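PDB 5Z39: G-protein interacting protein 1 from Dictyostelium discoideum, which probably binds heterotrimeric G proteins, including their beta/gamma complex, and in this TNFAIP8-like domain holds a phospholipid with its acyl chains among helices. Local coordinates for residues A[15-20]-A[156-161]. Numbering follows the deposited sequence.
With PEF (di-palmitoyl-3-sn-phosphatidylethanolamine), chain B.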
loop_
_atom_site.group_PDB
_atom_site.type_symbol
_atom_site.label_atom_id
_atom_site.label_comp_id
_atom_site.label_asym_id
_atom_site.label_seq_id
_atom_site.Cartn_x
_atom_site.Cartn_y
_atom_site.Cartn_z
ATOM N N ARG A 15 10.698 3.409 -2.736
ATOM C CA ARG A 15 11.393 3.606 -1.468
ATOM C C ARG A 15 10.724 4.694 -0.635
ATOM O O ARG A 15 10.583 4.551 0.584
ATOM C CB ARG A 15 12.862 3.955 -1.716
ATOM C CG ARG A 15 13.601 2.984 -2.619
ATOM C CD ARG A 15 14.880 3.610 -3.155
ATOM N NE ARG A 15 15.428 2.868 -4.288
ATOM C CZ ARG A 15 16.235 3.395 -5.203
ATOM N NH1 ARG A 15 16.590 4.670 -5.120
ATOM N NH2 ARG A 15 16.684 2.647 -6.202
ATOM N N GLU A 16 10.317 5.791 -1.277
ATOM C CA GLU A 16 9.608 6.856 -0.574
ATOM C C GLU A 16 8.293 6.346 0.006
ATOM O O GLU A 16 7.992 6.560 1.189
ATOM C CB GLU A 16 9.362 8.021 -1.532
ATOM C CG GLU A 16 8.627 9.207 -0.937
ATOM C CD GLU A 16 7.868 9.983 -1.994
ATOM O OE1 GLU A 16 7.780 9.480 -3.134
ATOM O OE2 GLU A 16 7.358 11.085 -1.692
ATOM N N LEU A 17 7.504 5.656 -0.819
ATOM C CA LEU A 17 6.207 5.161 -0.372
ATOM C C LEU A 17 6.359 4.161 0.771
ATOM O O LEU A 17 5.675 4.264 1.795
ATOM C CB LEU A 17 5.461 4.539 -1.554
ATOM C CG LEU A 17 3.935 4.494 -1.479
ATOM C CD1 LEU A 17 3.339 4.534 -2.877
ATOM C CD2 LEU A 17 3.469 3.255 -0.732
ATOM N N ILE A 18 7.259 3.185 0.615
ATOM C CA ILE A 18 7.460 2.183 1.661
ATOM C C ILE A 18 8.019 2.821 2.927
ATOM O O ILE A 18 7.695 2.398 4.042
ATOM C CB ILE A 18 8.370 1.047 1.149
ATOM C CG1 ILE A 18 7.687 0.291 0.007
ATOM C CG2 ILE A 18 8.709 0.076 2.272
ATOM C CD1 ILE A 18 8.582 -0.723 -0.672
ATOM N N GLY A 19 8.855 3.851 2.782
ATOM C CA GLY A 19 9.383 4.527 3.957
ATOM C C GLY A 19 8.306 5.248 4.745
ATOM O O GLY A 19 8.206 5.099 5.968
ATOM N N SER A 20 7.476 6.035 4.052
ATOM C CA SER A 20 6.397 6.742 4.737
ATOM C C SER A 20 5.389 5.764 5.336
ATOM O O SER A 20 4.906 5.965 6.461
ATOM C CB SER A 20 5.710 7.709 3.770
ATOM O OG SER A 20 5.342 7.060 2.567
ATOM N N SER A 156 1.468 12.490 0.029
ATOM C CA SER A 156 2.282 13.029 -1.056
ATOM C C SER A 156 2.938 11.920 -1.868
ATOM O O SER A 156 3.075 12.046 -3.090
ATOM C CB SER A 156 3.344 13.978 -0.497
ATOM O OG SER A 156 2.744 15.112 0.109
ATOM N N ALA A 157 3.338 10.827 -1.216
ATOM C CA ALA A 157 3.914 9.704 -1.946
ATOM C C ALA A 157 2.866 9.004 -2.803
ATOM O O ALA A 157 3.142 8.631 -3.950
ATOM C CB ALA A 157 4.559 8.721 -0.970
ATOM N N LEU A 158 1.657 8.817 -2.266
ATOM C CA LEU A 158 0.593 8.187 -3.040
ATOM C C LEU A 158 0.171 9.054 -4.219
ATOM O O LEU A 158 -0.239 8.523 -5.258
ATOM C CB LEU A 158 -0.614 7.897 -2.147
ATOM C CG LEU A 158 -0.391 7.039 -0.898
ATOM C CD1 LEU A 158 -1.695 6.852 -0.142
ATOM C CD2 LEU A 158 0.222 5.693 -1.254
ATOM N N ASN A 159 0.263 10.378 -4.082
ATOM C CA ASN A 159 -0.142 11.266 -5.168
ATOM C C ASN A 159 0.760 11.098 -6.383
ATOM O O ASN A 159 0.276 10.976 -7.514
ATOM C CB ASN A 159 -0.139 12.719 -4.691
ATOM C CG ASN A 159 -1.215 12.995 -3.665
ATOM O OD1 ASN A 159 -2.165 12.224 -3.526
ATOM N ND2 ASN A 159 -1.073 14.095 -2.935
ATOM N N LYS A 160 2.076 11.087 -6.171
ATOM C CA LYS A 160 2.999 10.989 -7.293
ATOM C C LYS A 160 3.039 9.594 -7.901
ATOM O O LYS A 160 3.574 9.437 -9.003
ATOM C CB LYS A 160 4.401 11.424 -6.865
ATOM C CG LYS A 160 5.076 10.498 -5.879
ATOM C CD LYS A 160 6.171 11.227 -5.118
ATOM C CE LYS A 160 7.129 11.941 -6.056
ATOM N NZ LYS A 160 8.051 12.846 -5.314
ATOM N N TYR A 161 2.491 8.582 -7.224
ATOM C CA TYR A 161 2.292 7.300 -7.890
ATOM C C TYR A 161 1.123 7.374 -8.862
ATOM O O TYR A 161 1.165 6.774 -9.942
ATOM C CB TYR A 161 2.062 6.185 -6.869
ATOM C CG TYR A 161 1.763 4.849 -7.515
ATOM C CD1 TYR A 161 2.789 4.035 -7.977
ATOM C CD2 TYR A 161 0.454 4.410 -7.680
ATOM C CE1 TYR A 161 2.523 2.817 -8.574
ATOM C CE2 TYR A 161 0.177 3.194 -8.280
ATOM C CZ TYR A 161 1.217 2.402 -8.723
ATOM O OH TYR A 161 0.950 1.192 -9.317
HETATM C C2 PEF B . 6.340 2.050 -10.373
HETATM C C1 PEF B . 7.263 2.174 -11.586
HETATM N N PEF B . 6.982 -2.016 -15.558
HETATM C C3 PEF B . 4.976 1.537 -10.818
HETATM C C4 PEF B . 7.985 -0.086 -14.456
HETATM C C5 PEF B . 8.227 -1.312 -15.331
HETATM C C10 PEF B . 6.342 1.484 -8.057
HETATM C C11 PEF B . 5.885 0.388 -7.123
HETATM C C12 PEF B . 4.993 0.972 -6.031
HETATM C C13 PEF B . 4.272 -0.129 -5.259
HETATM C C14 PEF B . 3.014 0.407 -4.585
HETATM C C15 PEF B . 3.153 0.454 -3.067
HETATM C C16 PEF B . 2.370 -0.676 -2.406
HETATM C C17 PEF B . 2.124 -0.387 -0.928
HETATM C C18 PEF B . 1.017 0.645 -0.742
HETATM C C19 PEF B . 0.906 1.075 0.717
HETATM C C20 PEF B . 0.042 2.324 0.846
HETATM C C21 PEF B . -1.441 1.977 0.863
HETATM C C22 PEF B . -1.960 1.963 2.293
HETATM C C23 PEF B . -1.904 3.349 2.925
HETATM C C24 PEF B . -2.339 3.279 4.387
HETATM C C25 PEF B . -2.670 4.645 4.949
HETATM C C30 PEF B . 4.833 -0.937 -10.749
HETATM C C31 PEF B . 3.658 -1.806 -11.127
HETATM C C32 PEF B . 3.357 -2.716 -9.942
HETATM C C33 PEF B . 1.875 -2.689 -9.591
HETATM C C34 PEF B . 1.654 -2.950 -8.105
HETATM C C35 PEF B . 2.396 -4.193 -7.622
HETATM C C36 PEF B . 1.459 -5.128 -6.862
HETATM C C37 PEF B . 2.070 -5.589 -5.543
HETATM C C38 PEF B . 2.056 -4.462 -4.516
HETATM C C39 PEF B . 2.821 -4.845 -3.253
HETATM C C40 PEF B . 1.938 -5.588 -2.257
HETATM C C41 PEF B . 1.622 -4.738 -1.028
HETATM C C42 PEF B . 0.584 -3.662 -1.332
HETATM C C43 PEF B . -0.142 -3.209 -0.068
HETATM C C44 PEF B . -1.224 -2.185 -0.394
HETATM C C45 PEF B . -2.167 -1.985 0.772
HETATM O O4 PEF B . 6.293 2.650 -7.704
HETATM O O5 PEF B . 5.561 -1.263 -9.826
HETATM O O2 PEF B . 6.852 1.154 -9.384
HETATM O O3 PEF B . 5.125 0.285 -11.482
HETATM O O1P PEF B . 10.869 1.071 -12.211
HETATM O O2P PEF B . 9.212 2.482 -13.633
HETATM O O3P PEF B . 8.456 1.398 -11.461
HETATM O O4P PEF B . 9.022 -0.043 -13.480
HETATM P P PEF B . 9.466 1.303 -12.719
#
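Leu17 and Leu158 meet on the buried side of this contact, their side chains crossing at about a right angle with Leu17 CD1 3.7 Å from Leu158 CD2. Both residues also touch the bound phosphatidylethanolamine. The fork of Leu17 suits it to this double task, its other methyl, CD2, lying 3.6 Å from C18 of an acyl chain; in Leu158 the one methyl CD2 serves both, 4.0 Å from C20 of that chain. At the lipid's glycerol, C3 lies at the edge of the Tyr161 ring, close to its plane and nearest to CE1.

Ala157 marks the close approach of the backbones, its CA 5.3 Å from that of Leu17, which suits so small a residue; its methyl fits between Leu17, Ser20 and the carboxylate carbon of Glu16. Ser20, small too, leaves room for it, and its buried OG has the carbonyl oxygens of Glu16 and Leu17 within hydrogen-bonding reach.

On the outer side, Glu16, extended with CG anti to the backbone N (chi1 180°), lays its carboxylate against the aliphatic part of Lys160, whose NZ stays 4.0 Å from Glu16 OE1, too far for a salt bridge, so any attraction is probably weak. An alanine in place of Glu16 would probably leave Lys160 without this nearby opposite charge and expose one flank of the Ala157 methyl.

Segments 15-20 and 156-161 run roughly antiparallel (150°), where helices 12-28 and 148-161 meet beside the lipid, with helix 63-81 against Leu158 and Tyr161, and helix 31-53 against Ile18.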